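Local coordinates for vestitone reductase (Medicago sativa, PDB 2P4H), which catalyses the stereospecific, NADPH-dependent reduction of (3R)-vestitone in the penultimate step of biosynthesis of the alfalfa phytoalexin medicarpin, at residues 5-10 with 105-110; 15-20 with 77-82; 206-211 with 215-220; 260-265 with 307-312. All coordinates share one frame; numbering follows the deposited sequence.

Contact 1 (5-10 with 105-110); sequences CVTGGT and LGILKA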
loop_
_atom_site.group_PDB
_atom_site.type_symbol
_atom_site.label_atom_id
_atom_site.label_comp_id
_atom_site.label_asym_id
_atom_site.label_seq_id
_atom_site.Cartn_x
_atom_site.Cartn_y
_atom_site.Cartn_z
ATOM N N CYS A 5 -4.181 -10.708 -11.738
ATOM C CA CYS A 5 -4.225 -9.406 -12.393
ATOM C C CYS A 5 -3.898 -8.336 -11.360
ATOM O O CYS A 5 -4.560 -8.245 -10.324
ATOM C CB CYS A 5 -5.611 -9.138 -12.986
ATOM S SG CYS A 5 -5.725 -7.549 -13.856
ATOM N N VAL A 6 -2.880 -7.535 -11.654
ATOM C CA VAL A 6 -2.435 -6.463 -10.766
ATOM C C VAL A 6 -2.615 -5.110 -11.446
ATOM O O VAL A 6 -2.062 -4.881 -12.519
ATOM C CB VAL A 6 -0.931 -6.609 -10.425
ATOM C CG1 VAL A 6 -0.498 -5.503 -9.473
ATOM C CG2 VAL A 6 -0.653 -7.974 -9.812
ATOM N N THR A 7 -3.385 -4.214 -10.839
ATOM C CA THR A 7 -3.551 -2.888 -11.425
ATOM C C THR A 7 -2.446 -1.994 -10.872
ATOM O O THR A 7 -1.868 -2.294 -9.824
ATOM C CB THR A 7 -4.913 -2.258 -11.080
ATOM O OG1 THR A 7 -4.997 -2.049 -9.665
ATOM C CG2 THR A 7 -6.046 -3.157 -11.536
ATOM N N GLY A 8 -2.147 -0.907 -11.579
ATOM C CA GLY A 8 -1.100 0.003 -11.141
ATOM C C GLY A 8 0.265 -0.661 -11.180
ATOM O O GLY A 8 1.095 -0.450 -10.294
ATOM N N GLY A 9 0.503 -1.439 -12.232
ATOM C CA GLY A 9 1.750 -2.172 -12.375
ATOM C C GLY A 9 3.068 -1.422 -12.332
ATOM O O GLY A 9 4.090 -2.004 -11.966
ATOM N N THR A 10 3.072 -0.149 -12.714
ATOM C CA THR A 10 4.319 0.610 -12.693
ATOM C C THR A 10 4.495 1.416 -11.411
ATOM O O THR A 10 5.495 2.111 -11.240
ATOM C CB THR A 10 4.433 1.561 -13.904
ATOM O OG1 THR A 10 3.308 2.444 -13.932
ATOM C CG2 THR A 10 4.495 0.766 -15.204
ATOM N N LEU A 105 -14.186 0.824 -7.983
ATOM C CA LEU A 105 -15.101 -0.236 -8.396
ATOM C C LEU A 105 -14.997 -0.791 -9.810
ATOM O O LEU A 105 -15.502 -1.880 -10.066
ATOM C CB LEU A 105 -16.548 0.214 -8.175
ATOM C CG LEU A 105 -16.964 0.577 -6.750
ATOM C CD1 LEU A 105 -18.433 0.971 -6.745
ATOM C CD2 LEU A 105 -16.728 -0.599 -5.818
ATOM N N GLY A 106 -14.358 -0.059 -10.717
ATOM C CA GLY A 106 -14.253 -0.512 -12.097
ATOM C C GLY A 106 -13.901 -1.974 -12.300
ATOM O O GLY A 106 -14.687 -2.760 -12.846
ATOM N N ILE A 107 -12.712 -2.356 -11.858
ATOM C CA ILE A 107 -12.276 -3.730 -12.026
ATOM C C ILE A 107 -13.048 -4.698 -11.121
ATOM O O ILE A 107 -13.164 -5.884 -11.427
ATOM C CB ILE A 107 -10.744 -3.843 -11.814
ATOM C CG1 ILE A 107 -10.274 -5.257 -12.159
ATOM C CG2 ILE A 107 -10.372 -3.429 -10.391
ATOM C CD1 ILE A 107 -8.768 -5.399 -12.226
ATOM N N LEU A 108 -13.594 -4.199 -10.014
ATOM C CA LEU A 108 -14.377 -5.057 -9.129
ATOM C C LEU A 108 -15.697 -5.424 -9.828
ATOM O O LEU A 108 -16.165 -6.561 -9.743
ATOM C CB LEU A 108 -14.655 -4.347 -7.798
ATOM C CG LEU A 108 -15.459 -5.117 -6.745
ATOM C CD1 LEU A 108 -14.761 -6.421 -6.378
ATOM C CD2 LEU A 108 -15.625 -4.240 -5.512
ATOM N N LYS A 109 -16.294 -4.460 -10.524
ATOM C CA LYS A 109 -17.535 -4.722 -11.250
ATOM C C LYS A 109 -17.270 -5.757 -12.341
ATOM O O LYS A 109 -18.102 -6.624 -12.607
ATOM C CB LYS A 109 -18.069 -3.430 -11.875
ATOM C CG LYS A 109 -18.653 -2.448 -10.872
ATOM C CD LYS A 109 -19.001 -1.128 -11.540
ATOM C CE LYS A 109 -19.610 -0.148 -10.554
ATOM N NZ LYS A 109 -19.886 1.171 -11.195
ATOM N N ALA A 110 -16.100 -5.667 -12.964
ATOM C CA ALA A 110 -15.730 -6.606 -14.021
ATOM C C ALA A 110 -15.617 -8.026 -13.472
ATOM O O ALA A 110 -15.825 -9.002 -14.195
ATOM C CB ALA A 110 -14.405 -6.188 -14.649
#
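At the first strand of the Rossmann fold, just before the glycine-rich turn predicted to bind NADP(+), Cys5 and Thr7 of strand 3-7 receive Ile107 of helix 95-111. One methyl does all the touching on the helix side. Ile107 CD1 comes within 3.6 Å of Thr7 CG2, the two methyls meeting tip to tip, and Ile107 CD1 lies 4.1 Å from Cys5 SG. The isoleucine reaches this far because its chain is fully stretched: CG1 is anti to the backbone N (chi1 -173°) and CD1 continues the same line (chi2 170°). On the strand, Thr7 turns its methyl to the helix and keeps its hydroxyl for another task, since OG1 is hydrogen-bonded to the backbone N of Ala82. The contact is thus apolar and fully buried, although both strand residues have a polar atom. Around this narrow meeting point Ile107 also packs on Ile78 and His80 of the adjacent strand 77-80 and on Phe68 and Ile72, while Cys5 rests on Ala71 and Ile72, so that helices 95-111 and 69-72 cover the same face of the parallel sheet.

Contact 2 (15-20 with 77-82); sequences SWIIKS and GIFHTA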
loop_
_atom_site.group_PDB
_atom_site.type_symbol
_atom_site.label_atom_id
_atom_site.label_comp_id
_atom_site.label_asym_id
_atom_site.label_seq_id
_atom_site.Cartn_x
_atom_site.Cartn_y
_atom_site.Cartn_z
ATOM N N SER A 15 4.451 -2.642 -8.775
ATOM C CA SER A 15 5.613 -3.262 -9.395
ATOM C C SER A 15 6.295 -4.248 -8.453
ATOM O O SER A 15 6.782 -5.289 -8.894
ATOM C CB SER A 15 6.607 -2.199 -9.888
ATOM O OG SER A 15 7.095 -1.381 -8.842
ATOM N N TRP A 16 6.327 -3.944 -7.158
ATOM C CA TRP A 16 6.958 -4.869 -6.225
ATOM C C TRP A 16 6.130 -6.146 -6.132
ATOM O O TRP A 16 6.674 -7.248 -6.055
ATOM C CB TRP A 16 7.118 -4.252 -4.833
ATOM C CG TRP A 16 7.992 -5.115 -3.980
ATOM C CD1 TRP A 16 7.593 -6.090 -3.110
ATOM C CD2 TRP A 16 9.420 -5.182 -4.032
ATOM N NE1 TRP A 16 8.689 -6.768 -2.623
ATOM C CE2 TRP A 16 9.823 -6.228 -3.175
ATOM C CE3 TRP A 16 10.401 -4.461 -4.728
ATOM C CZ2 TRP A 16 11.168 -6.573 -2.994
ATOM C CZ3 TRP A 16 11.735 -4.804 -4.551
ATOM C CH2 TRP A 16 12.106 -5.850 -3.691
ATOM N N ILE A 17 4.809 -5.997 -6.142
ATOM C CA ILE A 17 3.927 -7.153 -6.080
ATOM C C ILE A 17 4.092 -8.021 -7.333
ATOM O O ILE A 17 4.049 -9.249 -7.245
ATOM C CB ILE A 17 2.455 -6.705 -5.897
ATOM C CG1 ILE A 17 2.249 -6.259 -4.444
ATOM C CG2 ILE A 17 1.496 -7.836 -6.256
ATOM C CD1 ILE A 17 0.846 -5.771 -4.127
ATOM N N ILE A 18 4.292 -7.396 -8.492
ATOM C CA ILE A 18 4.493 -8.163 -9.721
ATOM C C ILE A 18 5.789 -8.967 -9.585
ATOM O O ILE A 18 5.839 -10.150 -9.922
ATOM C CB ILE A 18 4.578 -7.235 -10.956
ATOM C CG1 ILE A 18 3.189 -6.659 -11.255
ATOM C CG2 ILE A 18 5.126 -8.000 -12.161
ATOM C CD1 ILE A 18 3.150 -5.695 -12.412
ATOM N N LYS A 19 6.831 -8.314 -9.081
ATOM C CA LYS A 19 8.123 -8.963 -8.868
ATOM C C LYS A 19 7.927 -10.188 -7.970
ATOM O O LYS A 19 8.389 -11.290 -8.280
ATOM C CB LYS A 19 9.083 -7.971 -8.203
ATOM C CG LYS A 19 10.411 -8.551 -7.754
ATOM C CD LYS A 19 11.257 -7.469 -7.093
ATOM C CE LYS A 19 12.575 -8.010 -6.555
ATOM N NZ LYS A 19 12.385 -8.966 -5.433
ATOM N N SER A 20 7.224 -9.982 -6.863
ATOM C CA SER A 20 6.948 -11.033 -5.892
ATOM C C SER A 20 6.141 -12.189 -6.477
ATOM O O SER A 20 6.459 -13.358 -6.251
ATOM C CB SER A 20 6.199 -10.437 -4.697
ATOM O OG SER A 20 5.758 -11.442 -3.804
ATOM N N GLY A 77 -6.834 -14.453 -9.032
ATOM C CA GLY A 77 -6.862 -13.349 -8.094
ATOM C C GLY A 77 -6.706 -12.006 -8.778
ATOM O O GLY A 77 -6.173 -11.917 -9.885
ATOM N N ILE A 78 -7.197 -10.964 -8.113
ATOM C CA ILE A 78 -7.095 -9.598 -8.605
ATOM C C ILE A 78 -6.577 -8.752 -7.450
ATOM O O ILE A 78 -7.174 -8.738 -6.368
ATOM C CB ILE A 78 -8.465 -9.022 -9.048
ATOM C CG1 ILE A 78 -9.004 -9.793 -10.257
ATOM C CG2 ILE A 78 -8.319 -7.541 -9.393
ATOM C CD1 ILE A 78 -10.438 -9.418 -10.626
ATOM N N PHE A 79 -5.454 -8.077 -7.674
ATOM C CA PHE A 79 -4.866 -7.198 -6.669
ATOM C C PHE A 79 -5.028 -5.787 -7.218
ATOM O O PHE A 79 -4.299 -5.371 -8.123
ATOM C CB PHE A 79 -3.376 -7.500 -6.459
ATOM C CG PHE A 79 -3.084 -8.881 -5.916
ATOM C CD1 PHE A 79 -4.098 -9.692 -5.412
ATOM C CD2 PHE A 79 -1.776 -9.358 -5.893
ATOM C CE1 PHE A 79 -3.812 -10.958 -4.891
ATOM C CE2 PHE A 79 -1.479 -10.620 -5.375
ATOM C CZ PHE A 79 -2.498 -11.421 -4.874
ATOM N N HIS A 80 -5.998 -5.058 -6.680
ATOM C CA HIS A 80 -6.269 -3.704 -7.133
ATOM C C HIS A 80 -5.496 -2.693 -6.291
ATOM O O HIS A 80 -5.933 -2.318 -5.199
ATOM C CB HIS A 80 -7.775 -3.425 -7.060
ATOM C CG HIS A 80 -8.183 -2.175 -7.771
ATOM N ND1 HIS A 80 -9.398 -1.556 -7.571
ATOM C CD2 HIS A 80 -7.531 -1.435 -8.697
ATOM C CE1 HIS A 80 -9.474 -0.485 -8.343
ATOM N NE2 HIS A 80 -8.354 -0.391 -9.036
ATOM N N THR A 81 -4.351 -2.254 -6.812
ATOM C CA THR A 81 -3.483 -1.306 -6.109
ATOM C C THR A 81 -3.525 0.105 -6.691
ATOM O O THR A 81 -2.941 1.032 -6.124
ATOM C CB THR A 81 -2.003 -1.757 -6.148
ATOM O OG1 THR A 81 -1.412 -1.355 -7.393
ATOM C CG2 THR A 81 -1.898 -3.270 -6.021
ATOM N N ALA A 82 -4.212 0.264 -7.817
ATOM C CA ALA A 82 -4.297 1.556 -8.491
ATOM C C ALA A 82 -5.483 2.429 -8.093
ATOM O O ALA A 82 -6.526 1.936 -7.660
ATOM C CB ALA A 82 -4.311 1.340 -10.001
#
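Ile17, on the helix 12-23 that follows the glycine-rich turn of the Rossmann fold, packs against Phe79 of strand 77-80 and Thr81 in the loop just after it. The tight half is with Phe79: Ile17 CG2 lies at the edge of the ring, near its plane, 3.6 Å from Phe79 CD2, and Phe79 CE2 is 4.2 Å from the same Ile17 CG2. The two side chains cross obliquely. Two torsions share out the isoleucine's branches: with chi1 -75° CG2 is anti to the backbone N and leads to the ring, while the extended CG1 arm (chi2 179°) carries CD1 off to the threonine. His234 of helix 227-239 meets Phe79 edge-to-face and also touches Ile17, adding to the packing. On the outer, partly exposed side of the helix, Lys19 sets its CD 3.7 Å above one face of the Trp16 ring, and its NZ is salt-bridged to Glu23 OE2. The second half of the contact is looser, a tip-to-tip approach of Ile17 CD1 to Thr81 CG2 at 4.2 Å, beside a partly exposed residue. While that methyl faces Ile17, Thr81 OG1 is hydrogen-bonded to Thr7 O.

Contact 3 (206-211 with 215-220); sequences ALVLVL and EQIGVT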
loop_
_atom_site.group_PDB
_atom_site.type_symbol
_atom_site.label_atom_id
_atom_site.label_comp_id
_atom_site.label_asym_id
_atom_site.label_seq_id
_atom_site.Cartn_x
_atom_site.Cartn_y
_atom_site.Cartn_z
ATOM N N ALA A 206 9.772 8.434 5.122
ATOM C CA ALA A 206 10.303 7.550 6.156
ATOM C C ALA A 206 11.791 7.786 6.411
ATOM O O ALA A 206 12.287 7.537 7.515
ATOM C CB ALA A 206 10.068 6.093 5.762
ATOM N N LEU A 207 12.501 8.265 5.391
ATOM C CA LEU A 207 13.936 8.514 5.510
ATOM C C LEU A 207 14.280 9.980 5.747
ATOM O O LEU A 207 15.398 10.416 5.476
ATOM C CB LEU A 207 14.661 8.016 4.255
ATOM C CG LEU A 207 14.596 6.509 3.989
ATOM C CD1 LEU A 207 15.473 6.163 2.793
ATOM C CD2 LEU A 207 15.062 5.745 5.223
ATOM N N VAL A 208 13.326 10.737 6.275
ATOM C CA VAL A 208 13.540 12.153 6.532
ATOM C C VAL A 208 14.801 12.447 7.357
ATOM O O VAL A 208 15.472 13.455 7.124
ATOM C CB VAL A 208 12.293 12.779 7.218
ATOM C CG1 VAL A 208 12.035 12.117 8.563
ATOM C CG2 VAL A 208 12.481 14.279 7.374
ATOM N N LEU A 209 15.140 11.576 8.303
ATOM C CA LEU A 209 16.324 11.820 9.125
ATOM C C LEU A 209 17.652 11.649 8.383
ATOM O O LEU A 209 18.671 12.194 8.809
ATOM C CB LEU A 209 16.309 10.933 10.378
ATOM C CG LEU A 209 15.200 11.198 11.404
ATOM C CD1 LEU A 209 15.445 10.318 12.625
ATOM C CD2 LEU A 209 15.179 12.670 11.809
ATOM N N VAL A 210 17.652 10.906 7.280
ATOM C CA VAL A 210 18.886 10.719 6.516
ATOM C C VAL A 210 18.857 11.385 5.144
ATOM O O VAL A 210 19.909 11.616 4.545
ATOM C CB VAL A 210 19.220 9.223 6.313
ATOM C CG1 VAL A 210 19.463 8.557 7.659
ATOM C CG2 VAL A 210 18.099 8.534 5.563
ATOM N N LEU A 211 17.659 11.695 4.654
ATOM C CA LEU A 211 17.478 12.322 3.342
ATOM C C LEU A 211 17.064 13.784 3.418
ATOM O O LEU A 211 17.381 14.575 2.526
ATOM C CB LEU A 211 16.417 11.570 2.533
ATOM C CG LEU A 211 16.792 10.253 1.854
ATOM C CD1 LEU A 211 15.547 9.584 1.294
ATOM C CD2 LEU A 211 17.787 10.535 0.748
ATOM N N GLU A 215 13.619 20.890 8.927
ATOM C CA GLU A 215 12.469 21.634 8.418
ATOM C C GLU A 215 11.459 20.761 7.676
ATOM O O GLU A 215 10.307 21.157 7.492
ATOM C CB GLU A 215 12.926 22.763 7.486
ATOM C CG GLU A 215 13.861 23.780 8.125
ATOM C CD GLU A 215 15.319 23.369 8.052
ATOM O OE1 GLU A 215 15.681 22.321 8.622
ATOM O OE2 GLU A 215 16.107 24.101 7.416
ATOM N N GLN A 216 11.886 19.580 7.247
ATOM C CA GLN A 216 10.998 18.679 6.524
ATOM C C GLN A 216 10.279 17.686 7.430
ATOM O O GLN A 216 9.576 16.799 6.951
ATOM C CB GLN A 216 11.780 17.923 5.448
ATOM C CG GLN A 216 12.229 18.800 4.290
ATOM C CD GLN A 216 13.009 18.028 3.248
ATOM O OE1 GLN A 216 14.098 17.525 3.521
ATOM N NE2 GLN A 216 12.454 17.928 2.045
ATOM N N ILE A 217 10.448 17.834 8.740
ATOM C CA ILE A 217 9.794 16.932 9.681
ATOM C C ILE A 217 8.329 17.305 9.902
ATOM O O ILE A 217 8.009 18.434 10.283
ATOM C CB ILE A 217 10.523 16.915 11.047
ATOM C CG1 ILE A 217 11.907 16.276 10.886
ATOM C CG2 ILE A 217 9.703 16.136 12.072
ATOM C CD1 ILE A 217 12.751 16.300 12.149
ATOM N N GLY A 218 7.446 16.346 9.643
ATOM C CA GLY A 218 6.020 16.551 9.830
ATOM C C GLY A 218 5.531 15.472 10.774
ATOM O O GLY A 218 5.153 15.748 11.911
ATOM N N VAL A 219 5.549 14.231 10.300
ATOM C CA VAL A 219 5.140 13.090 11.108
ATOM C C VAL A 219 6.242 12.775 12.126
ATOM O O VAL A 219 7.427 12.722 11.774
ATOM C CB VAL A 219 4.898 11.859 10.210
ATOM C CG1 VAL A 219 4.727 10.608 11.057
ATOM C CG2 VAL A 219 3.663 12.089 9.348
ATOM N N THR A 220 5.854 12.585 13.386
ATOM C CA THR A 220 6.814 12.276 14.438
ATOM C C THR A 220 6.639 10.884 15.052
ATOM O O THR A 220 7.373 10.499 15.957
ATOM C CB THR A 220 6.799 13.356 15.530
ATOM O OG1 THR A 220 5.449 13.617 15.926
ATOM C CG2 THR A 220 7.442 14.640 15.002
#
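The peptide group joining Gln216 to Ile217 presents one flat face to Val208, whose CG2 stands over it, 3.9 Å from Gln216 O and 4.1 Å from Gln216 C. The side-chain amide of Gln216 is held at the exposed end of the contact by a hydrogen bond of its OE1 with the backbone N of Lys213. In Val208, chi1 62° puts CG1 between the backbone N and the carbonyl carbon and leaves CG2 anti to the N, facing the peptide. Besides the peptide, Val208 CG2 touches Gln216 CB at 4.2 Å and Ile217 CG1 at 4.1 Å. A looser touch follows where the extended arm of Ile217 brings CD1 to 4.4 Å from Leu209 CD2; the leucine starts away from its partner and only its end returns. Leu207 O accepts from both Val210 N and Leu211 N, tying up the one-turn helix 208-211. This is local packing away from the annotated sites, closing the short loop between that helix and strand 219-226 of the smaller mixed sheet. Beyond the two segments, Leu209 and Ile217 both rest on Ile256 of helix 256-266, Leu207 packs on helix 305-319, and Gly218 and Thr220 pair with Ala284.

Contact 4 (260-265 with 307-312); sequences SQLLSA and DMFDDA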
loop_
_atom_site.group_PDB
_atom_site.type_symbol
_atom_site.label_atom_id
_atom_site.label_comp_id
_atom_site.label_asym_id
_atom_site.label_seq_id
_atom_site.Cartn_x
_atom_site.Cartn_y
_atom_site.Cartn_z
ATOM N N SER A 260 15.630 7.787 15.336
ATOM C CA SER A 260 16.941 8.411 15.460
ATOM C C SER A 260 17.959 7.474 16.113
ATOM O O SER A 260 19.096 7.360 15.654
ATOM C CB SER A 260 16.839 9.691 16.285
ATOM O OG SER A 260 18.131 10.191 16.593
ATOM N N GLN A 261 17.561 6.810 17.193
ATOM C CA GLN A 261 18.485 5.907 17.867
ATOM C C GLN A 261 18.899 4.748 16.970
ATOM O O GLN A 261 20.076 4.394 16.909
ATOM C CB GLN A 261 17.872 5.384 19.169
ATOM C CG GLN A 261 17.630 6.489 20.187
ATOM C CD GLN A 261 17.195 5.969 21.541
ATOM O OE1 GLN A 261 16.369 5.063 21.633
ATOM N NE2 GLN A 261 17.738 6.555 22.601
ATOM N N LEU A 262 17.943 4.167 16.257
ATOM C CA LEU A 262 18.243 3.050 15.371
ATOM C C LEU A 262 19.174 3.470 14.239
ATOM O O LEU A 262 20.218 2.857 14.022
ATOM C CB LEU A 262 16.944 2.475 14.786
ATOM C CG LEU A 262 17.030 1.279 13.823
ATOM C CD1 LEU A 262 15.641 0.693 13.644
ATOM C CD2 LEU A 262 17.599 1.695 12.476
ATOM N N LEU A 263 18.798 4.519 13.518
ATOM C CA LEU A 263 19.601 4.978 12.394
ATOM C C LEU A 263 20.973 5.526 12.779
ATOM O O LEU A 263 21.946 5.343 12.043
ATOM C CB LEU A 263 18.816 6.018 11.589
ATOM C CG LEU A 263 17.484 5.507 11.026
ATOM C CD1 LEU A 263 16.764 6.636 10.306
ATOM C CD2 LEU A 263 17.733 4.340 10.078
ATOM N N SER A 264 21.065 6.189 13.929
ATOM C CA SER A 264 22.344 6.742 14.363
ATOM C C SER A 264 23.352 5.634 14.644
ATOM O O SER A 264 24.536 5.765 14.334
ATOM C CB SER A 264 22.165 7.594 15.622
ATOM O OG SER A 264 21.376 8.740 15.356
ATOM N N ALA A 265 22.876 4.541 15.226
ATOM C CA ALA A 265 23.746 3.422 15.553
ATOM C C ALA A 265 24.146 2.600 14.332
ATOM O O ALA A 265 25.302 2.195 14.196
ATOM C CB ALA A 265 23.066 2.523 16.586
ATOM N N ASP A 307 15.379 -4.364 8.995
ATOM C CA ASP A 307 15.397 -4.846 7.611
ATOM C C ASP A 307 14.751 -3.816 6.692
ATOM O O ASP A 307 15.246 -3.528 5.602
ATOM C CB ASP A 307 14.603 -6.148 7.448
ATOM C CG ASP A 307 15.207 -7.316 8.191
ATOM O OD1 ASP A 307 16.443 -7.355 8.364
ATOM O OD2 ASP A 307 14.429 -8.215 8.579
ATOM N N MET A 308 13.619 -3.282 7.139
ATOM C CA MET A 308 12.873 -2.296 6.367
ATOM C C MET A 308 13.710 -1.060 6.045
ATOM O O MET A 308 13.789 -0.637 4.887
ATOM C CB MET A 308 11.617 -1.902 7.143
ATOM C CG MET A 308 10.766 -0.845 6.468
ATOM S SD MET A 308 9.396 -0.342 7.519
ATOM C CE MET A 308 10.282 0.380 8.895
ATOM N N PHE A 309 14.328 -0.477 7.066
ATOM C CA PHE A 309 15.156 0.700 6.853
ATOM C C PHE A 309 16.395 0.379 6.026
ATOM O O PHE A 309 16.776 1.165 5.162
ATOM C CB PHE A 309 15.573 1.321 8.194
ATOM C CG PHE A 309 14.512 2.187 8.818
ATOM C CD1 PHE A 309 14.156 3.400 8.232
ATOM C CD2 PHE A 309 13.854 1.784 9.975
ATOM C CE1 PHE A 309 13.154 4.201 8.790
ATOM C CE2 PHE A 309 12.849 2.577 10.541
ATOM C CZ PHE A 309 12.500 3.787 9.944
ATOM N N ASP A 310 17.022 -0.771 6.268
ATOM C CA ASP A 310 18.220 -1.097 5.507
ATOM C C ASP A 310 17.930 -1.327 4.035
ATOM O O ASP A 310 18.681 -0.862 3.176
ATOM C CB ASP A 310 18.934 -2.324 6.075
ATOM C CG ASP A 310 20.336 -2.469 5.516
ATOM O OD1 ASP A 310 21.160 -1.558 5.754
ATOM O OD2 ASP A 310 20.610 -3.477 4.831
ATOM N N ASP A 311 16.850 -2.043 3.733
ATOM C CA ASP A 311 16.511 -2.296 2.339
ATOM C C ASP A 311 16.241 -0.986 1.609
ATOM O O ASP A 311 16.681 -0.799 0.476
ATOM C CB ASP A 311 15.300 -3.232 2.229
ATOM C CG ASP A 311 15.657 -4.680 2.516
ATOM O OD1 ASP A 311 16.848 -5.030 2.378
ATOM O OD2 ASP A 311 14.757 -5.477 2.860
ATOM N N ALA A 312 15.532 -0.072 2.260
ATOM C CA ALA A 312 15.237 1.215 1.650
ATOM C C ALA A 312 16.519 2.029 1.451
ATOM O O ALA A 312 16.746 2.600 0.385
ATOM C CB ALA A 312 14.249 1.993 2.519
#
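Phe309 and Leu263 have the same first torsion: in each, CG is anti to the carbonyl carbon (chi1 -81° and -59°). The end of Leu263 thereby comes nearer to the phenyl ring than its first bond suggests, and the two side chains cross at about a right angle, Leu263 CD2 lying 4.1 Å from both Phe309 CG and Phe309 CD1. Leu262 differs, its CG anti to the backbone N (chi1 -180°), which carries its branch out until Leu262 CD1 is 4.2 Å from Phe309 CD2. Two successive leucines on helix 256-266 therefore share one phenyl ring of helix 305-319, in a helix-helix contact of the C-terminal part of the chain. Met224 of strand 219-226 also packs on Phe309, and Ile313, one turn on, on Leu263. Ser264 OG turns elsewhere, bonding back to Ser260 O at 2.7 Å from above the carbonyl plane, with Ser264 N on the opposite face. Between residues 260-265 and 307-312 themselves carbon meets carbon, implying that dispersion and burial of apolar surface join them; beside this patch the hydrogen bond of Asp310 OD1 with Tyr267 OH supplies a directional link.

The four contacts form two pairs. Contacts 1 and 2, with centres 9 Å apart, share the parallel sheet: Cys5 O lies 2.8 Å from Phe79 N and Thr7 O 2.6 Å from Thr81 OG1, while helices 95-111 and 12-23 pack on opposite sheet faces. The predicted NADP(+)-binding stretch Gly8 to Gly14 runs from the strand of contact 1 into the helix of contact 2. Contacts 3 and 4, 13 Å apart between centres, touch through Leu207 CD2, 3.9 Å from Phe309 CD1, on the opposite side of the chain's centre from contact 1. Of these two, contact 4 approaches contact 2 more closely (nearest atoms about 7 Å, against about 14 Å), and Phe309 is about 12 Å from Phe12 of that stretch between side chains.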